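Local coordinates for triosephosphate isomerase (Trichomonas vaginalis, PDB 4O4V), which probably interconverts D-glyceraldehyde 3-phosphate and dihydroxyacetone phosphate as a homodimeric TIM-barrel enzyme of glycolysis and gluconeogenesis, at residues Ile87-Leu92 with Lys121-Cys126; Lys22-Leu27 with Gln52-Asp57. One frame throughout, in Å; residues are numbered along the deposited sequence.

Interaction 1. Residues Ile87-Leu92 with Lys121-Cys126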
loop_
_atom_site.group_PDB
_atom_site.type_symbol
_atom_site.label_atom_id
_atom_site.label_comp_id
_atom_site.label_asym_id
_atom_site.label_seq_id
_atom_site.Cartn_x
_atom_site.Cartn_y
_atom_site.Cartn_z
ATOM N N ILE A 87 0.086 -11.859 12.217
ATOM C CA ILE A 87 1.350 -11.161 11.919
ATOM C C ILE A 87 1.562 -10.058 12.928
ATOM O O ILE A 87 0.644 -9.297 13.205
ATOM C CB ILE A 87 1.306 -10.608 10.491
ATOM C CG1 ILE A 87 1.192 -11.765 9.492
ATOM C CG2 ILE A 87 2.526 -9.737 10.219
ATOM C CD1 ILE A 87 0.795 -11.346 8.112
ATOM N N GLU A 88 2.769 -9.975 13.479
ATOM C CA GLU A 88 3.067 -9.135 14.623
ATOM C C GLU A 88 4.018 -7.972 14.376
ATOM O O GLU A 88 4.257 -7.201 15.310
ATOM C CB GLU A 88 3.704 -10.017 15.762
ATOM C CG GLU A 88 3.154 -11.480 15.946
ATOM C CD GLU A 88 4.070 -12.398 16.803
ATOM O OE1 GLU A 88 5.013 -11.884 17.461
ATOM O OE2 GLU A 88 3.832 -13.641 16.795
ATOM N N TRP A 89 4.638 -7.898 13.202
ATOM C CA TRP A 89 5.707 -6.948 12.903
ATOM C C TRP A 89 5.325 -6.080 11.724
ATOM O O TRP A 89 4.645 -6.503 10.799
ATOM C CB TRP A 89 6.979 -7.692 12.519
ATOM C CG TRP A 89 7.782 -8.250 13.659
ATOM C CD1 TRP A 89 7.726 -9.526 14.140
ATOM C CD2 TRP A 89 8.755 -7.564 14.451
ATOM N NE1 TRP A 89 8.615 -9.674 15.169
ATOM C CE2 TRP A 89 9.242 -8.480 15.393
ATOM C CE3 TRP A 89 9.252 -6.257 14.460
ATOM C CZ2 TRP A 89 10.196 -8.139 16.341
ATOM C CZ3 TRP A 89 10.199 -5.905 15.403
ATOM C CH2 TRP A 89 10.673 -6.848 16.322
ATOM N N THR A 90 5.871 -4.861 11.732
ATOM C CA THR A 90 5.933 -4.030 10.532
ATOM C C THR A 90 7.215 -3.221 10.504
ATOM O O THR A 90 7.727 -2.792 11.548
ATOM C CB THR A 90 4.719 -3.075 10.393
ATOM O OG1 THR A 90 4.721 -2.470 9.087
ATOM C CG2 THR A 90 4.659 -2.039 11.474
ATOM N N ILE A 91 7.710 -2.971 9.300
ATOM C CA ILE A 91 8.693 -1.908 9.043
ATOM C C ILE A 91 7.978 -0.578 8.982
ATOM O O ILE A 91 6.851 -0.511 8.474
ATOM C CB ILE A 91 9.455 -2.183 7.726
ATOM C CG1 ILE A 91 10.152 -3.552 7.773
ATOM C CG2 ILE A 91 10.465 -1.085 7.393
ATOM C CD1 ILE A 91 10.750 -3.993 6.451
ATOM N N LEU A 92 8.624 0.480 9.474
ATOM C CA LEU A 92 8.141 1.855 9.336
ATOM C C LEU A 92 9.273 2.763 8.944
ATOM O O LEU A 92 10.390 2.620 9.444
ATOM C CB LEU A 92 7.551 2.366 10.671
ATOM C CG LEU A 92 6.266 1.705 11.151
ATOM C CD1 LEU A 92 5.870 2.287 12.496
ATOM C CD2 LEU A 92 5.173 1.897 10.137
ATOM N N LYS A 121 4.906 -4.958 16.845
ATOM C CA LYS A 121 6.302 -4.614 17.004
ATOM C C LYS A 121 6.779 -3.927 15.746
ATOM O O LYS A 121 6.266 -4.223 14.655
ATOM C CB LYS A 121 7.121 -5.880 17.246
ATOM C CG LYS A 121 6.675 -6.673 18.470
ATOM C CD LYS A 121 7.479 -7.963 18.629
ATOM C CE LYS A 121 7.065 -8.756 19.878
ATOM N NZ LYS A 121 8.055 -9.822 20.146
ATOM N N ILE A 122 7.740 -3.006 15.871
ATOM C CA ILE A 122 8.141 -2.183 14.761
ATOM C C ILE A 122 9.629 -2.210 14.510
ATOM O O ILE A 122 10.433 -2.277 15.465
ATOM C CB ILE A 122 7.666 -0.710 14.905
ATOM C CG1 ILE A 122 8.350 0.048 16.040
ATOM C CG2 ILE A 122 6.146 -0.654 15.058
ATOM C CD1 ILE A 122 7.977 1.537 16.142
ATOM N N ILE A 123 10.000 -2.114 13.239
ATOM C CA ILE A 123 11.362 -1.856 12.811
ATOM C C ILE A 123 11.338 -0.454 12.230
ATOM O O ILE A 123 10.837 -0.236 11.107
ATOM C CB ILE A 123 11.865 -2.863 11.778
ATOM C CG1 ILE A 123 11.800 -4.301 12.299
ATOM C CG2 ILE A 123 13.281 -2.503 11.322
ATOM C CD1 ILE A 123 11.894 -5.344 11.207
ATOM N N TYR A 124 11.808 0.515 12.999
ATOM C CA TYR A 124 11.699 1.940 12.646
ATOM C C TYR A 124 13.006 2.396 12.006
ATOM O O TYR A 124 14.075 2.265 12.634
ATOM C CB TYR A 124 11.388 2.767 13.891
ATOM C CG TYR A 124 10.931 4.173 13.594
ATOM C CD1 TYR A 124 11.829 5.192 13.421
ATOM C CD2 TYR A 124 9.579 4.464 13.472
ATOM C CE1 TYR A 124 11.384 6.515 13.169
ATOM C CE2 TYR A 124 9.145 5.744 13.235
ATOM C CZ TYR A 124 10.039 6.755 13.074
ATOM O OH TYR A 124 9.535 8.025 12.862
ATOM N N CYS A 125 12.957 2.900 10.785
ATOM C CA CYS A 125 14.146 3.230 10.020
ATOM C C CYS A 125 14.453 4.707 10.032
ATOM O O CYS A 125 13.555 5.539 10.029
ATOM C CB CYS A 125 13.930 2.779 8.562
ATOM S SG CYS A 125 13.582 1.029 8.325
ATOM N N CYS A 126 15.752 5.018 10.017
ATOM C CA CYS A 126 16.248 6.383 9.957
ATOM C C CYS A 126 17.532 6.389 9.141
ATOM O O CYS A 126 18.015 5.310 8.725
ATOM C CB CYS A 126 16.542 6.853 11.378
ATOM S SG CYS A 126 17.902 5.999 12.229
HETATM O O HOH W 1 7.860 -11.834 18.096
#
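Lys121 lays its aliphatic stem over one face of the Trp89 indole, in a CH-pi contact that puts CB 3.5 Å from the centroid of the six-membered ring, 9° off its normal. Beyond CG the lysine chain runs extended, and CD meets CZ2 of Trp89 at 3.6 Å. Ile122 O approaches the same indole at its edge, near the plane. The ammonium of Lys121 does not reach the Glu88 carboxylate directly; a water accepts from NZ and donates to OE1 of Glu88, while OE2 of Glu88 forms a salt bridge with Lys59. The two backbones pair as neighbouring parallel strands, 89-92 and 121-126, of the TIM barrel; the bonding starts just before the first strand, with Lys121 N to Glu88 O (2.8 Å), and ends with Cys125 N to Leu92 O (2.9 Å). The side chains alternate between the two sides: Trp89, Ile91 and Ile123 share one with Lys121, and Thr90, Leu92, Ile122 and Tyr124 the other. On this second side Leu92 CD1 touches Ile122 CG2 at 3.9 Å, and helix 105-117 packs Ala112 and Leu116 against Ile122, Lys111 against Leu92 and Leu108 against Tyr124. Farther out, the ring of Phe5 meets that of Trp89, and Ala62 bonds to the backbone of Trp89 and Ile91.

Interaction 2. Residues Lys22-Leu27 with Gln52-Asp57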
loop_
_atom_site.group_PDB
_atom_site.type_symbol
_atom_site.label_atom_id
_atom_site.label_comp_id
_atom_site.label_asym_id
_atom_site.label_seq_id
_atom_site.Cartn_x
_atom_site.Cartn_y
_atom_site.Cartn_z
ATOM N N LYS A 22 8.496 -20.405 -3.699
ATOM C CA LYS A 22 9.814 -21.014 -3.877
ATOM C C LYS A 22 10.813 -20.447 -2.868
ATOM O O LYS A 22 11.628 -21.178 -2.304
ATOM C CB LYS A 22 10.289 -20.782 -5.312
ATOM N N LEU A 23 10.780 -19.136 -2.661
ATOM C CA LEU A 23 11.686 -18.508 -1.707
ATOM C C LEU A 23 11.416 -19.049 -0.307
ATOM O O LEU A 23 12.351 -19.340 0.453
ATOM C CB LEU A 23 11.487 -17.008 -1.743
ATOM C CG LEU A 23 12.321 -16.142 -0.807
ATOM C CD1 LEU A 23 13.776 -16.514 -0.841
ATOM C CD2 LEU A 23 12.137 -14.695 -1.211
ATOM N N ILE A 24 10.158 -19.168 0.068
ATOM C CA ILE A 24 9.801 -19.715 1.366
ATOM C C ILE A 24 10.322 -21.137 1.544
ATOM O O ILE A 24 10.844 -21.498 2.603
ATOM C CB ILE A 24 8.287 -19.675 1.575
ATOM C CG1 ILE A 24 7.815 -18.226 1.696
ATOM C CG2 ILE A 24 7.869 -20.459 2.827
ATOM C CD1 ILE A 24 6.299 -18.047 1.438
ATOM N N GLU A 25 10.182 -21.964 0.524
ATOM C CA GLU A 25 10.708 -23.332 0.611
ATOM C C GLU A 25 12.206 -23.331 0.896
ATOM O O GLU A 25 12.684 -24.134 1.731
ATOM C CB GLU A 25 10.409 -24.085 -0.679
ATOM N N MET A 26 12.960 -22.441 0.274
ATOM C CA MET A 26 14.403 -22.364 0.507
ATOM C C MET A 26 14.722 -21.900 1.912
ATOM O O MET A 26 15.626 -22.421 2.564
ATOM C CB MET A 26 15.045 -21.443 -0.523
ATOM C CG MET A 26 16.565 -21.233 -0.359
ATOM S SD MET A 26 17.125 -20.035 0.890
ATOM C CE MET A 26 16.676 -18.485 0.155
ATOM N N LEU A 27 13.993 -20.931 2.404
ATOM C CA LEU A 27 14.192 -20.471 3.767
ATOM C C LEU A 27 13.859 -21.568 4.772
ATOM O O LEU A 27 14.534 -21.692 5.804
ATOM C CB LEU A 27 13.323 -19.245 4.060
ATOM C CG LEU A 27 13.613 -17.996 3.212
ATOM C CD1 LEU A 27 12.631 -16.894 3.491
ATOM C CD2 LEU A 27 15.037 -17.500 3.443
ATOM N N GLN A 52 1.185 -18.497 6.400
ATOM C CA GLN A 52 0.813 -19.900 6.352
ATOM C C GLN A 52 2.009 -20.833 6.243
ATOM O O GLN A 52 2.068 -21.867 6.935
ATOM C CB GLN A 52 -0.128 -20.121 5.172
ATOM N N LYS A 53 2.986 -20.493 5.410
ATOM C CA LYS A 53 4.006 -21.441 4.987
ATOM C C LYS A 53 5.383 -21.277 5.608
ATOM O O LYS A 53 6.158 -22.226 5.608
ATOM C CB LYS A 53 4.135 -21.408 3.483
ATOM C CG LYS A 53 2.879 -21.859 2.781
ATOM C CD LYS A 53 3.007 -21.802 1.260
ATOM C CE LYS A 53 1.749 -22.330 0.552
ATOM N NZ LYS A 53 0.557 -21.467 0.758
ATOM N N LEU A 54 5.721 -20.106 6.127
ATOM C CA LEU A 54 7.063 -19.888 6.656
ATOM C C LEU A 54 7.259 -20.625 7.974
ATOM O O LEU A 54 6.357 -20.667 8.831
ATOM C CB LEU A 54 7.305 -18.389 6.877
ATOM C CG LEU A 54 8.721 -18.027 7.317
ATOM C CD1 LEU A 54 9.746 -18.329 6.192
ATOM C CD2 LEU A 54 8.755 -16.553 7.715
ATOM N N ARG A 55 8.444 -21.192 8.131
ATOM C CA ARG A 55 8.886 -21.804 9.365
ATOM C C ARG A 55 8.479 -20.982 10.580
ATOM O O ARG A 55 8.697 -19.772 10.637
ATOM C CB ARG A 55 10.401 -22.020 9.308
ATOM C CG ARG A 55 11.224 -20.742 9.054
ATOM C CD ARG A 55 12.643 -21.033 8.718
ATOM N NE ARG A 55 13.338 -21.568 9.876
ATOM C CZ ARG A 55 14.504 -22.167 9.824
ATOM N NH1 ARG A 55 15.131 -22.300 8.676
ATOM N NH2 ARG A 55 15.073 -22.589 10.942
ATOM N N LYS A 56 7.911 -21.650 11.580
ATOM C CA LYS A 56 7.283 -20.968 12.702
ATOM C C LYS A 56 8.264 -20.451 13.744
ATOM O O LYS A 56 7.849 -19.713 14.648
ATOM C CB LYS A 56 6.266 -21.899 13.379
ATOM N N ASP A 57 9.534 -20.824 13.638
ATOM C CA ASP A 57 10.548 -20.222 14.489
ATOM C C ASP A 57 10.993 -18.821 14.023
ATOM O O ASP A 57 11.753 -18.163 14.723
ATOM C CB ASP A 57 11.761 -21.152 14.666
ATOM C CG ASP A 57 12.459 -21.533 13.370
ATOM O OD1 ASP A 57 11.810 -21.630 12.315
ATOM O OD2 ASP A 57 13.682 -21.760 13.395
#
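The Arg55 guanidinium makes its contact with Leu27 at the edge: the carbonyl O of Leu27 lies only 2° out of the group's plane, 3.0 Å from NH1, and the N-H points at it with an angle of 155°. Elsewhere on the rim, Asp57 is gripped side-on, NE of Arg55 to OD1 and NH2 to OD2, each at 2.9 Å and each on the syn side of the carboxylate. This two-point salt bridge fixes the rotation of the guanidinium. NH1 also donates to Ala30 O, and the group makes a cation-pi contact with Trp58. Beside this polar edge the meeting is by van der Waals contact: the CG2 methyl of Ile24 packs on the backbone carbonyl of Lys53, 3.7 Å from its O, and on its CB, and the CD1 atoms of Leu27 and Leu54 meet at 4.2 Å. The side chain of Asn28 donates from ND2 to Lys53 O and accepts at OD1 from Arg55 N, where helix 47-53 gives way to loop. The contact thus joins the C-terminal part of helix 17-28 to the end of helix 47-53 and the loop that follows it, with helix 240-246 packing against Leu27 through Phe241 and Ile242.

How the interactions relate
The two contacts illustrate how chemistry follows depth in a TIM barrel. Interaction 1 lies about 6 Å from the centre of the chain, in the strand layer, where five backbone hydrogen bonds in parallel register join the strands and mostly buried side chains pack on both faces. Interaction 2, about 19 Å from that centre, belongs to the outer helical layer; its segments share one side-chain-to-backbone hydrogen bond and a smaller apolar patch, and bury 236 Å² against 586 Å² in interaction 1. They hold different elements, strands 89-92 and 121-126 in one case, helix 17-28 and the end of helix 47-53 with its following loop in the other. Their centres stand 20 Å apart, without touching.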